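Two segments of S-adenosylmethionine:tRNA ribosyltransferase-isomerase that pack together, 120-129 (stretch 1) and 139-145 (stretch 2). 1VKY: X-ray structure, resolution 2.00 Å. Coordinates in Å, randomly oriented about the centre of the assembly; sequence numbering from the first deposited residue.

Stretch 1, residues 120-129: VIDEDLSAVC
Stretch 2 (139-145) ILKFQPQ

Two neighbouring strands of one chain, 139-143 and the strand that runs through Ser-126 to Cys-129, pair antiparallel, their N-to-C directions 152° apart and their axes approaching to 4.3 Å. The register sets Ser-126 opposite Gln-143, Ala-127 opposite Phe-142, Val-128 opposite Lys-141 and Cys-129 opposite Leu-140. All these residues have extended backbones, from phi/psi -155/147° at Ala-127 to -80/151° at Phe-142.

Hydrogen-bonded and non-hydrogen-bonded pairs alternate. In the first hydrogen-bonded pair, Ser-126 N donates to Gln-143 O at 3.0 Å and Gln-143 N returns a bond to Ser-126 O at 2.8 Å; in the second, Val-128 N to Lys-141 O and Lys-141 N to Val-128 O are both 2.8 Å. All four are nearly straight, with angles at hydrogen of 162-165°. Ser-126 CA and Gln-143 CA stand 5.0 Å apart and Val-128 CA and Lys-141 CA 5.3 Å, but Ala-127 CA and Phe-142 CA only 4.1 Å and Cys-129 CA and Leu-140 CA 4.5 Å. In addition, CA hydrogens meet carbonyl oxygens: Ala-127 CA lies 3.1 Å from Lys-141 O, and Phe-142 CA 3.3 Å from Ser-126 O.

Phe-142 and Ala-127, which have the most surface covered by the opposite stretch, form the centre of the apolar face. With chi1 m (-71°) and chi2 88°, the Phe-142 ring presents a face to the small methyl of Ala-127. Ala-127 CB sits 4.3 Å from the Phe-142 ring centroid, 27° off the normal, a CH-pi contact; the nearest ring atom to Ala-127 CB is Phe-142 CD2, at 3.9 Å. Alanine suits this place because its side chain is apolar and short, so the ring can lie close to the neighbouring strand. Leu-125 (chi1 t, chi2 p) adds Leu-125 CD1 at 4.0 Å from Phe-142 CD2, approaching obliquely, while Ile-121 (m, p) brings Ile-121 CD1 to 4.5 Å from Phe-142 CE2 at the ring edge. The chain turns a corner at Ile-121; Ile-121 N and Asp-122 N both donate to Leu-125 O, at 3.0 and 3.1 Å.

Further along the same face, Leu-140 (chi1 -91°, chi2 30°, both between wells) places Leu-140 CG 4.3 Å from Ala-127 CB and Leu-140 CD1 4.0 Å from Cys-129 CB. Cys-129, chi1 t, is buried here, its weakly polar side chain at home beside leucine.

Gln-143 lies on the other face, with Ser-126, Val-128 and Lys-141. Gln-143 CB is 4.4 Å from Ser-126 CB, but the extended side chain (chi1 t, chi2 t) leads its amide away. Lys-141 (t, t, p, p) likewise carries its amine away. Ser-126 and Val-128 are both chi1 t; small, polar serine suits a partly exposed place, and beta-branched valine favours the extended backbone. A cis peptide bond introduces Pro-144, whose ring, C-gamma endo, packs Pro-144 CD 3.5 Å from Asp-124 O and 4.0 Å from Leu-125 CD1. Having no amide hydrogen, proline cannot donate another backbone bond.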

# COMPACT_ATOMS: atom_id res chain seq x y z
N VAL B 120 -3.68 -2.09 41.76
CA VAL B 120 -4.95 -2.72 41.48
C VAL B 120 -5.55 -2.08 40.23
O VAL B 120 -5.58 -0.86 40.12
CB VAL B 120 -5.91 -2.62 42.69
CG1 VAL B 120 -7.21 -3.35 42.40
CG2 VAL B 120 -5.24 -3.20 43.95
N ILE B 121 -5.99 -2.91 39.29
CA ILE B 121 -6.72 -2.47 38.11
C ILE B 121 -8.23 -2.70 38.33
O ILE B 121 -9.00 -1.74 38.38
CB ILE B 121 -6.25 -3.20 36.85
CG1 ILE B 121 -4.77 -2.87 36.54
CG2 ILE B 121 -7.13 -2.86 35.64
CD1 ILE B 121 -3.77 -3.81 37.19
N ASP B 122 -8.61 -3.98 38.44
CA ASP B 122 -9.98 -4.43 38.77
C ASP B 122 -9.95 -5.20 40.08
O ASP B 122 -8.90 -5.45 40.67
CB ASP B 122 -10.50 -5.46 37.76
CG ASP B 122 -11.05 -4.87 36.53
OD1 ASP B 122 -11.27 -3.65 36.50
OD2 ASP B 122 -11.32 -5.58 35.54
N GLU B 123 -11.15 -5.61 40.50
CA GLU B 123 -11.34 -6.73 41.41
C GLU B 123 -10.77 -8.03 40.82
O GLU B 123 -10.42 -8.95 41.56
CB GLU B 123 -12.83 -6.93 41.70
CG GLU B 123 -13.42 -5.90 42.64
N ASP B 124 -10.69 -8.11 39.49
CA ASP B 124 -10.19 -9.28 38.78
C ASP B 124 -8.71 -9.22 38.40
O ASP B 124 -8.22 -10.16 37.79
CB ASP B 124 -10.96 -9.47 37.46
CG ASP B 124 -12.45 -9.43 37.63
OD1 ASP B 124 -12.95 -9.91 38.67
OD2 ASP B 124 -13.20 -8.94 36.76
N LEU B 125 -8.02 -8.12 38.67
CA LEU B 125 -6.64 -7.97 38.14
C LEU B 125 -5.81 -7.00 38.96
O LEU B 125 -6.22 -5.87 39.23
CB LEU B 125 -6.63 -7.53 36.68
CG LEU B 125 -5.24 -7.53 36.00
CD1 LEU B 125 -4.67 -8.95 35.85
CD2 LEU B 125 -5.30 -6.87 34.65
N SER B 126 -4.65 -7.48 39.38
CA SER B 126 -3.72 -6.68 40.12
C SER B 126 -2.34 -6.95 39.52
O SER B 126 -2.22 -7.73 38.57
CB SER B 126 -3.79 -7.06 41.59
OG SER B 126 -3.10 -6.11 42.37
N ALA B 127 -1.32 -6.27 40.05
CA ALA B 127 0.06 -6.43 39.60
C ALA B 127 0.97 -6.04 40.73
O ALA B 127 0.62 -5.18 41.55
CB ALA B 127 0.35 -5.58 38.38
N VAL B 128 2.12 -6.70 40.81
CA VAL B 128 3.15 -6.36 41.75
C VAL B 128 4.39 -6.01 40.94
O VAL B 128 4.69 -6.66 39.93
CB VAL B 128 3.48 -7.56 42.68
CG1 VAL B 128 4.29 -7.09 43.86
N CYS B 129 5.11 -5.00 41.38
CA CYS B 129 6.32 -4.62 40.70
C CYS B 129 7.44 -5.50 41.21
O CYS B 129 7.66 -5.58 42.42
CB CYS B 129 6.64 -3.15 40.91
SG CYS B 129 8.17 -2.65 40.10
N ILE B 139 9.13 -3.93 35.79
CA ILE B 139 8.76 -5.29 35.54
C ILE B 139 7.60 -5.58 36.45
O ILE B 139 7.71 -5.49 37.66
CB ILE B 139 9.94 -6.25 35.78
CG1 ILE B 139 11.04 -6.02 34.73
CG2 ILE B 139 9.47 -7.66 35.66
CD1 ILE B 139 11.88 -4.83 34.97
N LEU B 140 6.47 -5.93 35.86
CA LEU B 140 5.25 -6.16 36.60
C LEU B 140 4.80 -7.59 36.45
O LEU B 140 4.74 -8.12 35.35
CB LEU B 140 4.14 -5.25 36.07
CG LEU B 140 3.89 -3.86 36.67
CD1 LEU B 140 5.06 -3.15 37.24
CD2 LEU B 140 3.27 -3.03 35.63
N LYS B 141 4.48 -8.22 37.58
CA LYS B 141 3.84 -9.54 37.59
C LYS B 141 2.35 -9.35 37.87
O LYS B 141 1.97 -8.83 38.93
CB LYS B 141 4.49 -10.46 38.64
CG LYS B 141 3.88 -11.84 38.72
CD LYS B 141 4.66 -12.82 39.66
CE LYS B 141 4.31 -12.67 41.13
NZ LYS B 141 2.99 -13.22 41.54
N PHE B 142 1.51 -9.74 36.92
CA PHE B 142 0.05 -9.62 37.05
C PHE B 142 -0.52 -10.74 37.89
O PHE B 142 0.06 -11.81 37.97
CB PHE B 142 -0.58 -9.55 35.66
CG PHE B 142 -0.31 -8.26 34.97
CD1 PHE B 142 0.81 -8.09 34.21
CD2 PHE B 142 -1.14 -7.17 35.18
CE1 PHE B 142 1.08 -6.89 33.61
CE2 PHE B 142 -0.88 -5.95 34.56
CZ PHE B 142 0.21 -5.82 33.79
N GLN B 143 -1.63 -10.47 38.57
CA GLN B 143 -2.32 -11.46 39.40
C GLN B 143 -3.78 -11.44 38.93
O GLN B 143 -4.45 -10.43 39.13
CB GLN B 143 -2.18 -11.10 40.87
CG GLN B 143 -2.68 -12.18 41.84
CD GLN B 143 -2.06 -12.02 43.22
OE1 GLN B 143 -2.79 -11.93 44.22
NE2 GLN B 143 -0.73 -11.97 43.28
N PRO B 144 -4.25 -12.47 38.22
CA PRO B 144 -3.49 -13.68 37.90
C PRO B 144 -2.57 -13.45 36.71
O PRO B 144 -2.73 -12.48 35.99
CB PRO B 144 -4.58 -14.69 37.53
CG PRO B 144 -5.66 -13.88 36.93
CD PRO B 144 -5.57 -12.50 37.57
N GLN B 145 -1.61 -14.35 36.53
CA GLN B 145 -0.70 -14.29 35.40
C GLN B 145 -1.36 -14.83 34.15
O GLN B 145 -1.10 -15.95 33.73
CB GLN B 145 0.57 -15.05 35.72
CG GLN B 145 1.43 -14.34 36.72
CD GLN B 145 2.64 -15.15 37.14
OE1 GLN B 145 2.76 -15.50 38.32
NE2 GLN B 145 3.52 -15.44 36.19